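PDB 4H0C: Phospholipase/Carboxylesterase from Dyadobacter fermentans, which probably hydrolyses carboxylic esters, perhaps including palmitoyl-protein thioesters, as an alpha/beta hydrolase of the phospholipase/carboxylesterase family. Local coordinates for residues A[154-160]-A[183-189]; A[105-109]-A[129-133]; A[134-140]-A[169-173]; A[81-86]-A[113-117]. One frame throughout, in Å; residues are numbered along the deposited sequence.

Contact 1 of 4, residues A[154-160]-A[183-189]; sequences VFISTGN and AVSQVVY
F155 and V187 meet on one face of a parallel strand pair, in which residues 154-160 run beside 183-189. With CG anti to the backbone N (chi1 177°), the far end of the F155 ring comes close to the neighbouring strand, F155 CE1 lying 3.8 Å from V187 CG2. Y189 crosses this phenylalanine at about a right angle, its OH lying in the ring plane at the edge, 4.0 Å from F155 CZ. V187 CG1 lies over one face of the Y189 ring, near its rim, and S157 CB lies at the edge. Cutting F155 back to an alanine would probably open a gap beside V187 and deprive the tyrosine hydroxyl end of its aromatic neighbour. S185 N reaches V154 O at 2.8 Å in an almost straight bond (176°), whereas T158 N to V187 O is weak at 3.3 Å, and N160 N meets Y189 O from above the carbonyl plane. Solvent lies on the side of 183-189, the outermost strand, where A183 is exposed and Q186 CB lies 4.0 Å from I156 CG2. Helix 198-206 packs on the F155 and V187 face and supplies E200 to S157 OG; helix 167-179, the crossover of a beta-alpha-beta unit connecting the two strands, lies against I156 and T158, while strand 127-131 pairs with the other edge of 153-160.

Contact 2 of 4, residues A[105-109]-A[129-133]; sequences AGFSQ and IAFTG
A105, G106 and F107 pair in parallel register with I129, A130 and F131, the two strand axes lying 4.9 Å apart and only 8° from parallel. G106 is bonded through both its N, to I129 O, and its O, which takes F131 N at 3.0 Å; S108 N then continues the series beyond the strand by donating to F131 O at 2.9 Å. Among the side chains, F107 and F131 cross at about a right angle. The F107 ring turns its edge to F131 CB, which lies in the ring plane 3.9 Å from F107 CD1. F107 CD1 also comes to 3.5 Å from F131 O, and S108 CB sits over the centre of one face of the same ring. The F131 ring is backed on one face by I129, two residues earlier on the same strand, whose CG2 lies near the rim. At the beginning of the pair, A105 CB and I129 CB touch more loosely at 4.2 Å. Past the strands, S108 CA points its hydrogen at T132 O, 3.2 Å away. S108 itself has a positive phi (57°), while its OG bonds to H194 NE2 and to a citrate probably from the crystallisation liquor; T132 OG1 is held by R192. A strained serine between a strand and helix 109-120, with the sequence G-F-S-Q-G, is characteristic of the nucleophile elbow of alpha/beta hydrolases, and the bond to H194 is consistent with S108 being the nucleophile of a Ser-His-Asp triad.

Contact 3 of 4, residues A[134-140]-A[169-173]; sequences GLIGQEL and RVQES
The R169 guanidinium lies flat against L140, whose CD2 covers one face 3.5 Å above the plane and toward the rim, while oxygens ring its edge. R169 NH1 gives hydrogens to L135 O at 2.8 Å and to G137 O at 2.7 Å. NH2 shares G137 O, so two nitrogens grip that one carbonyl end-on; a weaker bond runs from R169 NH2 to Q138 O. The carbonyls are used differently: G137 O receives NH1 in its own plane, whereas L135 O is met from above, with NH1 39° out of the carbonyl plane. On the remaining edge R169 NE forms a salt bridge with E172 OE1 at 2.8 Å, about one turn along the same helix. Bends at chi2 (52°) and chi3 (64°) curl the arginine chain back to reach the loop and this glutamate together. L140 also touches E172, L140 CD1 resting 3.7 Å from E172 CB. Further along, S173 OG accepts L135 N at 2.9 Å in a nearly straight bond and passes its own hydrogen to R169 O. G134 CA packs close by, where a side chain would run into R169 CG. Loop 134-140, which has no regular secondary structure, is thus fastened to helix 167-179 chiefly through its carbonyl groups. E172 and the carbonyls together hold the guanidinium in its plane; the glutamate probably offsets its charge, and the buried positive group would probably polarise the carbonyls that receive it.

Contact 4 of 4, residues A[81-86]-A[113-117]; sequences ALALVG and LTLEY
V85 CG1 lies over one face of the Y117 ring in a CH-pi contact, 3.6 Å from the ring centroid and 16° off the normal. A chi1 of 174° swings the tyrosine ring away from its own backbone N and across to helix 77-94. Further out, Y117 OH comes to 3.6 Å from G86 CA. Apolar contacts make up the rest of the interface. L82 CD2 is set between L113 CD1 at 3.7 Å and Y117 CB at 3.8 Å; both methyls of L113, CD1 and CD2, touch A81 CB, and L113 CD2 also meets V85 CG2 at 3.9 Å. The axes of segments 81-86 and 113-117 cross at -76° with a closest approach of 10.3 Å, joining two helices of the alpha/beta hydrolase fold beside the sheet, where V85 and L113 both touch L28 of strand 23-28. Helix 109-120 is the one that follows the probable nucleophile elbow. A serine in place of Y117 would probably leave V85 CG1 without a ring to lie on and open a gap beside V85 and G86. Among the polar residues, E116 touches L82 with the aliphatic part of its side chain, E116 CG lying 4.2 Å from L82 CD2, while its carboxylate turns to other partners, OE2 in a salt bridge with R120 and OE1 hydrogen-bonded to Y145 OH and I136 N.

In the fold
Contacts 1 and 2 belong to one sheet, joined where strand 127-131 pairs with strand 153-160: contact 2 is buried near the middle of the chain, whereas contact 1 reaches the solvent-facing outer strand. Both rely on parallel backbone bonding, but only contact 2 carries the probable nucleophile. Contacts 3 and 4 lie outside the sheet, one joining a loop to a helix, the other two helices, and differ sharply in chemistry. Contact 4 is an apolar helix crossing in the interior; contact 3, farther from the centre though largely buried, is a charged clamp on a loop. Helix 109-120 of contact 4 touches all the others: E116 bonds to I136, and L115 packs on G134, A130 and I156. Helix 167-179 likewise serves contact 3 and backs contact 1.

Contact 1 of 4, residues A[154-160]-A[183-189]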
loop_
_atom_site.group_PDB
_atom_site.type_symbol
_atom_site.label_atom_id
_atom_site.label_comp_id
_atom_site.label_asym_id
_atom_site.label_seq_id
_atom_site.Cartn_x
_atom_site.Cartn_y
_atom_site.Cartn_z
ATOM N N VAL A 154 7.094 -2.291 8.729
ATOM C CA VAL A 154 6.885 -2.099 7.299
ATOM C C VAL A 154 7.738 -3.111 6.553
ATOM O O VAL A 154 8.918 -3.272 6.859
ATOM C CB VAL A 154 7.290 -0.671 6.830
ATOM C CG1 VAL A 154 7.106 -0.498 5.325
ATOM C CG2 VAL A 154 6.514 0.402 7.586
ATOM N N PHE A 155 7.127 -3.814 5.602
ATOM C CA PHE A 155 7.853 -4.700 4.685
ATOM C C PHE A 155 7.816 -4.090 3.300
ATOM O O PHE A 155 6.755 -3.769 2.789
ATOM C CB PHE A 155 7.229 -6.089 4.650
ATOM C CG PHE A 155 7.892 -7.023 3.667
ATOM C CD1 PHE A 155 9.088 -7.679 4.007
ATOM C CD2 PHE A 155 7.363 -7.219 2.386
ATOM C CE1 PHE A 155 9.721 -8.535 3.097
ATOM C CE2 PHE A 155 7.990 -8.085 1.481
ATOM C CZ PHE A 155 9.170 -8.735 1.837
ATOM N N ILE A 156 8.986 -3.903 2.708
ATOM C CA ILE A 156 9.084 -3.367 1.359
ATOM C C ILE A 156 10.010 -4.264 0.547
ATOM O O ILE A 156 11.119 -4.586 0.963
ATOM C CB ILE A 156 9.516 -1.868 1.343
ATOM C CG1 ILE A 156 9.515 -1.287 -0.080
ATOM C CG2 ILE A 156 10.859 -1.662 2.029
ATOM C CD1 ILE A 156 9.735 0.226 -0.124
ATOM N N SER A 157 9.527 -4.694 -0.607
ATOM C CA SER A 157 10.334 -5.553 -1.468
ATOM C C SER A 157 10.331 -5.075 -2.898
ATOM O O SER A 157 9.496 -4.276 -3.301
ATOM C CB SER A 157 9.788 -6.966 -1.432
ATOM O OG SER A 157 8.464 -6.964 -1.915
ATOM N N THR A 158 11.301 -5.567 -3.651
ATOM C CA THR A 158 11.298 -5.478 -5.100
ATOM C C THR A 158 12.219 -6.552 -5.666
ATOM O O THR A 158 12.944 -7.242 -4.921
ATOM C CB THR A 158 11.671 -4.062 -5.622
ATOM O OG1 THR A 158 11.381 -3.977 -7.031
ATOM C CG2 THR A 158 13.149 -3.718 -5.350
ATOM N N GLY A 159 12.193 -6.700 -6.978
ATOM C CA GLY A 159 13.147 -7.575 -7.628
ATOM C C GLY A 159 14.292 -6.740 -8.186
ATOM O O GLY A 159 14.217 -5.499 -8.252
ATOM N N ASN A 160 15.368 -7.416 -8.569
ATOM C CA ASN A 160 16.505 -6.736 -9.140
ATOM C C ASN A 160 17.077 -7.567 -10.273
ATOM O O ASN A 160 17.433 -8.735 -10.070
ATOM C CB ASN A 160 17.562 -6.448 -8.065
ATOM C CG ASN A 160 18.732 -5.628 -8.588
ATOM O OD1 ASN A 160 18.626 -4.925 -9.590
ATOM N ND2 ASN A 160 19.856 -5.715 -7.902
ATOM N N ALA A 183 9.610 0.764 11.554
ATOM C CA ALA A 183 10.519 -0.404 11.725
ATOM C C ALA A 183 10.565 -1.145 10.381
ATOM O O ALA A 183 9.686 -1.949 10.075
ATOM C CB ALA A 183 10.037 -1.306 12.874
ATOM N N VAL A 184 11.570 -0.848 9.561
ATOM C CA VAL A 184 11.559 -1.263 8.159
ATOM C C VAL A 184 12.335 -2.544 7.855
ATOM O O VAL A 184 13.498 -2.672 8.226
ATOM C CB VAL A 184 12.060 -0.145 7.221
ATOM C CG1 VAL A 184 11.938 -0.568 5.756
ATOM C CG2 VAL A 184 11.246 1.113 7.467
ATOM N N SER A 185 11.671 -3.473 7.174
ATOM C CA SER A 185 12.313 -4.659 6.595
ATOM C C SER A 185 12.312 -4.521 5.081
ATOM O O SER A 185 11.249 -4.497 4.457
ATOM C CB SER A 185 11.555 -5.928 6.972
ATOM O OG SER A 185 11.611 -6.165 8.354
ATOM N N GLN A 186 13.502 -4.422 4.493
ATOM C CA GLN A 186 13.646 -4.267 3.055
ATOM C C GLN A 186 14.261 -5.539 2.529
ATOM O O GLN A 186 15.286 -6.013 3.051
ATOM C CB GLN A 186 14.552 -3.075 2.718
ATOM C CG GLN A 186 14.975 -2.979 1.250
ATOM C CD GLN A 186 16.079 -1.956 0.992
ATOM O OE1 GLN A 186 16.771 -1.501 1.917
ATOM N NE2 GLN A 186 16.252 -1.594 -0.268
ATOM N N VAL A 187 13.631 -6.122 1.514
ATOM C CA VAL A 187 14.190 -7.324 0.903
ATOM C C VAL A 187 14.163 -7.162 -0.604
ATOM O O VAL A 187 13.116 -6.864 -1.182
ATOM C CB VAL A 187 13.507 -8.659 1.311
ATOM C CG1 VAL A 187 14.267 -9.809 0.672
ATOM C CG2 VAL A 187 13.487 -8.849 2.820
ATOM N N VAL A 188 15.326 -7.341 -1.223
ATOM C CA VAL A 188 15.479 -7.243 -2.661
ATOM C C VAL A 188 15.781 -8.645 -3.171
ATOM O O VAL A 188 16.658 -9.335 -2.634
ATOM C CB VAL A 188 16.638 -6.291 -3.057
ATOM C CG1 VAL A 188 16.889 -6.343 -4.565
ATOM C CG2 VAL A 188 16.379 -4.850 -2.598
ATOM N N TYR A 189 15.032 -9.076 -4.179
ATOM C CA TYR A 189 15.126 -10.433 -4.705
ATOM C C TYR A 189 15.744 -10.421 -6.115
ATOM O O TYR A 189 15.033 -10.221 -7.109
ATOM C CB TYR A 189 13.728 -11.065 -4.748
ATOM C CG TYR A 189 13.083 -11.234 -3.396
ATOM C CD1 TYR A 189 13.338 -12.367 -2.621
ATOM C CD2 TYR A 189 12.213 -10.267 -2.889
ATOM C CE1 TYR A 189 12.757 -12.533 -1.382
ATOM C CE2 TYR A 189 11.620 -10.428 -1.644
ATOM C CZ TYR A 189 11.898 -11.568 -0.904
ATOM O OH TYR A 189 11.325 -11.730 0.328
#

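Contact 2 of 4, residues A[105-109]-A[129-133]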
loop_
_atom_site.group_PDB
_atom_site.type_symbol
_atom_site.label_atom_id
_atom_site.label_comp_id
_atom_site.label_asym_id
_atom_site.label_seq_id
_atom_site.Cartn_x
_atom_site.Cartn_y
_atom_site.Cartn_z
ATOM N N ALA A 105 -1.866 -3.467 2.717
ATOM C CA ALA A 105 -1.167 -4.407 1.843
ATOM C C ALA A 105 -1.416 -4.036 0.397
ATOM O O ALA A 105 -2.562 -3.838 -0.003
ATOM C CB ALA A 105 -1.600 -5.840 2.125
ATOM N N GLY A 106 -0.359 -3.919 -0.393
ATOM C CA GLY A 106 -0.510 -3.515 -1.790
ATOM C C GLY A 106 0.511 -4.240 -2.634
ATOM O O GLY A 106 1.579 -4.614 -2.122
ATOM N N PHE A 107 0.195 -4.433 -3.919
ATOM C CA PHE A 107 1.166 -4.972 -4.873
ATOM C C PHE A 107 1.362 -3.975 -5.982
ATOM O O PHE A 107 0.384 -3.461 -6.524
ATOM C CB PHE A 107 0.686 -6.312 -5.486
ATOM C CG PHE A 107 1.544 -6.803 -6.611
ATOM C CD1 PHE A 107 2.880 -7.152 -6.382
ATOM C CD2 PHE A 107 1.036 -6.901 -7.900
ATOM C CE1 PHE A 107 3.693 -7.604 -7.414
ATOM C CE2 PHE A 107 1.842 -7.366 -8.942
ATOM C CZ PHE A 107 3.171 -7.715 -8.703
ATOM N N SER A 108 2.622 -3.748 -6.352
ATOM C CA SER A 108 2.963 -2.954 -7.543
ATOM C C SER A 108 2.347 -1.540 -7.463
ATOM O O SER A 108 2.635 -0.819 -6.511
ATOM C CB SER A 108 2.635 -3.740 -8.836
ATOM O OG SER A 108 3.331 -3.218 -9.955
ATOM N N GLN A 109 1.486 -1.154 -8.406
ATOM C CA GLN A 109 0.832 0.156 -8.348
ATOM C C GLN A 109 0.162 0.383 -7.002
ATOM O O GLN A 109 0.221 1.503 -6.471
ATOM C CB GLN A 109 -0.170 0.332 -9.495
ATOM C CG GLN A 109 -0.676 1.764 -9.664
ATOM C CD GLN A 109 -1.832 1.852 -10.656
ATOM O OE1 GLN A 109 -2.810 1.110 -10.540
ATOM N NE2 GLN A 109 -1.729 2.770 -11.632
ATOM N N ILE A 129 2.504 -3.476 4.293
ATOM C CA ILE A 129 3.137 -4.439 3.390
ATOM C C ILE A 129 3.129 -3.886 1.972
ATOM O O ILE A 129 2.060 -3.688 1.367
ATOM C CB ILE A 129 2.375 -5.773 3.434
ATOM C CG1 ILE A 129 2.319 -6.326 4.867
ATOM C CG2 ILE A 129 3.021 -6.758 2.479
ATOM C CD1 ILE A 129 1.113 -7.227 5.084
ATOM N N ALA A 130 4.316 -3.599 1.443
ATOM C CA ALA A 130 4.455 -3.025 0.109
ATOM C C ALA A 130 5.217 -3.976 -0.794
ATOM O O ALA A 130 6.464 -3.937 -0.875
ATOM C CB ALA A 130 5.140 -1.665 0.181
ATOM N N PHE A 131 4.475 -4.876 -1.447
ATOM C CA PHE A 131 5.081 -5.832 -2.386
ATOM C C PHE A 131 5.413 -5.110 -3.684
ATOM O O PHE A 131 4.515 -4.775 -4.460
ATOM C CB PHE A 131 4.133 -6.997 -2.721
ATOM C CG PHE A 131 3.788 -7.895 -1.556
ATOM C CD1 PHE A 131 4.771 -8.613 -0.874
ATOM C CD2 PHE A 131 2.444 -8.071 -1.179
ATOM C CE1 PHE A 131 4.427 -9.468 0.172
ATOM C CE2 PHE A 131 2.097 -8.928 -0.149
ATOM C CZ PHE A 131 3.092 -9.627 0.542
ATOM N N THR A 132 6.708 -4.910 -3.926
ATOM C CA THR A 132 7.222 -4.277 -5.161
ATOM C C THR A 132 6.653 -2.881 -5.408
ATOM O O THR A 132 5.884 -2.639 -6.361
ATOM C CB THR A 132 7.051 -5.183 -6.382
ATOM O OG1 THR A 132 7.509 -6.500 -6.035
ATOM C CG2 THR A 132 7.894 -4.655 -7.605
ATOM N N GLY A 133 7.029 -1.956 -4.540
ATOM C CA GLY A 133 6.599 -0.581 -4.694
ATOM C C GLY A 133 7.570 0.395 -4.059
ATOM O O GLY A 133 8.478 0.009 -3.312
#

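Contact 3 of 4, residues A[134-140]-A[169-173]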
loop_
_atom_site.group_PDB
_atom_site.type_symbol
_atom_site.label_atom_id
_atom_site.label_comp_id
_atom_site.label_asym_id
_atom_site.label_seq_id
_atom_site.Cartn_x
_atom_site.Cartn_y
_atom_site.Cartn_z
ATOM N N GLY A 134 7.357 1.667 -4.361
ATOM C CA GLY A 134 8.136 2.762 -3.798
ATOM C C GLY A 134 7.293 4.023 -3.679
ATOM O O GLY A 134 6.174 4.109 -4.209
ATOM N N LEU A 135 7.846 5.025 -3.005
ATOM C CA LEU A 135 7.185 6.324 -2.908
ATOM C C LEU A 135 7.095 6.975 -4.309
ATOM O O LEU A 135 7.896 6.678 -5.190
ATOM C CB LEU A 135 7.935 7.208 -1.926
ATOM C CG LEU A 135 7.878 6.804 -0.431
ATOM C CD1 LEU A 135 8.890 7.648 0.331
ATOM C CD2 LEU A 135 6.480 6.924 0.173
ATOM N N ILE A 136 6.128 7.863 -4.488
ATOM C CA ILE A 136 5.668 8.264 -5.820
ATOM C C ILE A 136 6.260 9.602 -6.260
ATOM O O ILE A 136 6.319 10.533 -5.470
ATOM C CB ILE A 136 4.103 8.296 -5.860
ATOM C CG1 ILE A 136 3.514 6.871 -5.711
ATOM C CG2 ILE A 136 3.574 8.964 -7.128
ATOM C CD1 ILE A 136 2.003 6.819 -5.585
ATOM N N GLY A 137 6.692 9.684 -7.527
ATOM C CA GLY A 137 7.067 10.954 -8.169
ATOM C C GLY A 137 8.418 10.870 -8.830
ATOM O O GLY A 137 9.293 10.176 -8.326
ATOM N N GLN A 138 8.618 11.594 -9.931
ATOM C CA GLN A 138 9.936 11.654 -10.547
ATOM C C GLN A 138 10.950 12.181 -9.527
ATOM O O GLN A 138 12.056 11.629 -9.399
ATOM C CB GLN A 138 9.914 12.533 -11.783
ATOM C CG GLN A 138 11.219 12.448 -12.567
ATOM C CD GLN A 138 11.130 13.148 -13.894
ATOM O OE1 GLN A 138 10.733 12.559 -14.886
ATOM N NE2 GLN A 138 11.469 14.417 -13.909
ATOM N N GLU A 139 10.573 13.253 -8.829
ATOM C CA GLU A 139 11.348 13.791 -7.706
ATOM C C GLU A 139 10.588 13.428 -6.438
ATOM O O GLU A 139 9.372 13.535 -6.418
ATOM C CB GLU A 139 11.460 15.321 -7.809
ATOM C CG GLU A 139 12.430 15.815 -8.875
ATOM C CD GLU A 139 11.866 15.748 -10.283
ATOM O OE1 GLU A 139 10.628 15.870 -10.439
ATOM O OE2 GLU A 139 12.662 15.578 -11.236
ATOM N N LEU A 140 11.273 12.973 -5.392
ATOM C CA LEU A 140 10.601 12.817 -4.104
ATOM C C LEU A 140 10.306 14.198 -3.554
ATOM O O LEU A 140 11.182 15.059 -3.532
ATOM C CB LEU A 140 11.464 12.042 -3.127
ATOM C CG LEU A 140 11.805 10.610 -3.572
ATOM C CD1 LEU A 140 13.067 10.104 -2.888
ATOM C CD2 LEU A 140 10.625 9.686 -3.334
ATOM N N ARG A 169 14.913 3.583 -6.043
ATOM C CA ARG A 169 13.712 4.189 -5.439
ATOM C C ARG A 169 13.225 3.424 -4.205
ATOM O O ARG A 169 12.764 4.025 -3.244
ATOM C CB ARG A 169 12.582 4.382 -6.469
ATOM C CG ARG A 169 11.269 4.959 -5.912
ATOM C CD ARG A 169 11.428 6.248 -5.093
ATOM N NE ARG A 169 11.939 7.365 -5.900
ATOM C CZ ARG A 169 11.203 8.192 -6.639
ATOM N NH1 ARG A 169 9.870 8.087 -6.670
ATOM N NH2 ARG A 169 11.813 9.162 -7.341
ATOM N N VAL A 170 13.359 2.104 -4.204
ATOM C CA VAL A 170 13.055 1.344 -2.986
ATOM C C VAL A 170 14.001 1.772 -1.841
ATOM O O VAL A 170 13.542 2.025 -0.711
ATOM C CB VAL A 170 13.104 -0.183 -3.242
ATOM C CG1 VAL A 170 13.048 -0.975 -1.935
ATOM C CG2 VAL A 170 11.948 -0.574 -4.146
ATOM N N GLN A 171 15.300 1.892 -2.144
ATOM C CA GLN A 171 16.308 2.381 -1.156
ATOM C C GLN A 171 15.944 3.765 -0.608
ATOM O O GLN A 171 15.945 3.981 0.621
ATOM C CB GLN A 171 17.725 2.361 -1.753
ATOM C CG GLN A 171 18.212 0.954 -2.042
ATOM C CD GLN A 171 19.494 0.868 -2.870
ATOM O OE1 GLN A 171 19.782 1.704 -3.747
ATOM N NE2 GLN A 171 20.263 -0.176 -2.612
ATOM N N GLU A 172 15.586 4.678 -1.506
ATOM C CA GLU A 172 15.169 6.036 -1.125
ATOM C C GLU A 172 13.963 5.992 -0.220
ATOM O O GLU A 172 13.897 6.748 0.763
ATOM C CB GLU A 172 14.836 6.902 -2.346
ATOM C CG GLU A 172 16.012 7.183 -3.239
ATOM C CD GLU A 172 15.641 7.887 -4.536
ATOM O OE1 GLU A 172 14.701 7.452 -5.247
ATOM O OE2 GLU A 172 16.312 8.885 -4.857
ATOM N N SER A 173 13.004 5.124 -0.571
ATOM C CA SER A 173 11.763 4.952 0.203
ATOM C C SER A 173 12.082 4.438 1.597
ATOM O O SER A 173 11.539 4.940 2.597
ATOM C CB SER A 173 10.766 4.019 -0.528
ATOM O OG SER A 173 10.412 4.571 -1.789
#

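Contact 4 of 4, residues A[81-86]-A[113-117]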
loop_
_atom_site.group_PDB
_atom_site.type_symbol
_atom_site.label_atom_id
_atom_site.label_comp_id
_atom_site.label_asym_id
_atom_site.label_seq_id
_atom_site.Cartn_x
_atom_site.Cartn_y
_atom_site.Cartn_z
ATOM N N ALA A 81 -7.036 9.069 -5.728
ATOM C CA ALA A 81 -6.699 7.743 -5.155
ATOM C C ALA A 81 -6.391 7.870 -3.650
ATOM O O ALA A 81 -6.916 7.088 -2.820
ATOM C CB ALA A 81 -5.547 7.102 -5.926
ATOM N N LEU A 82 -5.584 8.874 -3.285
ATOM C CA LEU A 82 -5.214 9.091 -1.872
ATOM C C LEU A 82 -6.447 9.423 -1.046
ATOM O O LEU A 82 -6.593 8.940 0.078
ATOM C CB LEU A 82 -4.163 10.208 -1.736
ATOM C CG LEU A 82 -2.791 9.862 -2.344
ATOM C CD1 LEU A 82 -1.952 11.125 -2.532
ATOM C CD2 LEU A 82 -2.063 8.851 -1.461
ATOM N N ALA A 83 -7.341 10.239 -1.615
ATOM C CA ALA A 83 -8.607 10.557 -0.942
ATOM C C ALA A 83 -9.435 9.311 -0.626
ATOM O O ALA A 83 -9.995 9.187 0.476
ATOM C CB ALA A 83 -9.432 11.555 -1.757
ATOM N N LEU A 84 -9.516 8.395 -1.576
ATOM C CA LEU A 84 -10.317 7.176 -1.397
ATOM C C LEU A 84 -9.720 6.278 -0.304
ATOM O O LEU A 84 -10.455 5.730 0.539
ATOM C CB LEU A 84 -10.473 6.432 -2.741
ATOM C CG LEU A 84 -11.294 5.111 -2.727
ATOM C CD1 LEU A 84 -12.690 5.273 -2.146
ATOM C CD2 LEU A 84 -11.385 4.477 -4.105
ATOM N N VAL A 85 -8.390 6.136 -0.300
ATOM C CA VAL A 85 -7.742 5.323 0.751
ATOM C C VAL A 85 -8.060 5.955 2.093
ATOM O O VAL A 85 -8.435 5.267 3.056
ATOM C CB VAL A 85 -6.220 5.203 0.546
ATOM C CG1 VAL A 85 -5.556 4.484 1.730
ATOM C CG2 VAL A 85 -5.922 4.543 -0.800
ATOM N N GLY A 86 -7.950 7.283 2.146
ATOM C CA GLY A 86 -8.265 8.034 3.365
ATOM C C GLY A 86 -9.707 7.836 3.824
ATOM O O GLY A 86 -9.982 7.757 5.029
ATOM N N LEU A 113 0.943 3.195 -4.001
ATOM C CA LEU A 113 -0.140 3.947 -3.378
ATOM C C LEU A 113 -0.165 3.730 -1.853
ATOM O O LEU A 113 -0.393 4.684 -1.081
ATOM C CB LEU A 113 -1.478 3.574 -3.997
ATOM C CG LEU A 113 -2.680 4.364 -3.456
ATOM C CD1 LEU A 113 -2.541 5.883 -3.618
ATOM C CD2 LEU A 113 -3.957 3.858 -4.131
ATOM N N THR A 114 0.081 2.488 -1.430
ATOM C CA THR A 114 0.144 2.151 -0.014
ATOM C C THR A 114 1.217 2.997 0.678
ATOM O O THR A 114 0.959 3.587 1.729
ATOM C CB THR A 114 0.460 0.654 0.211
ATOM O OG1 THR A 114 -0.654 -0.147 -0.192
ATOM C CG2 THR A 114 0.810 0.385 1.687
ATOM N N LEU A 115 2.424 3.014 0.106
ATOM C CA LEU A 115 3.553 3.740 0.709
ATOM C C LEU A 115 3.278 5.241 0.694
ATOM O O LEU A 115 3.529 5.926 1.679
ATOM C CB LEU A 115 4.843 3.446 -0.037
ATOM C CG LEU A 115 5.362 2.023 0.208
ATOM C CD1 LEU A 115 6.528 1.797 -0.731
ATOM C CD2 LEU A 115 5.798 1.805 1.671
ATOM N N GLU A 116 2.734 5.744 -0.415
ATOM C CA GLU A 116 2.499 7.178 -0.553
ATOM C C GLU A 116 1.440 7.633 0.440
ATOM O O GLU A 116 1.608 8.653 1.115
ATOM C CB GLU A 116 2.098 7.536 -1.991
ATOM C CG GLU A 116 2.058 9.037 -2.305
ATOM C CD GLU A 116 3.398 9.760 -2.160
ATOM O OE1 GLU A 116 4.477 9.110 -2.277
ATOM O OE2 GLU A 116 3.359 11.004 -1.958
ATOM N N TYR A 117 0.369 6.852 0.583
ATOM C CA TYR A 117 -0.667 7.222 1.535
ATOM C C TYR A 117 -0.180 7.195 2.981
ATOM O O TYR A 117 -0.397 8.141 3.749
ATOM C CB TYR A 117 -1.936 6.347 1.412
ATOM C CG TYR A 117 -2.907 6.689 2.516
ATOM C CD1 TYR A 117 -3.759 7.781 2.383
ATOM C CD2 TYR A 117 -2.902 5.998 3.743
ATOM C CE1 TYR A 117 -4.625 8.144 3.412
ATOM C CE2 TYR A 117 -3.768 6.354 4.769
ATOM C CZ TYR A 117 -4.613 7.432 4.605
ATOM O OH TYR A 117 -5.468 7.811 5.610
#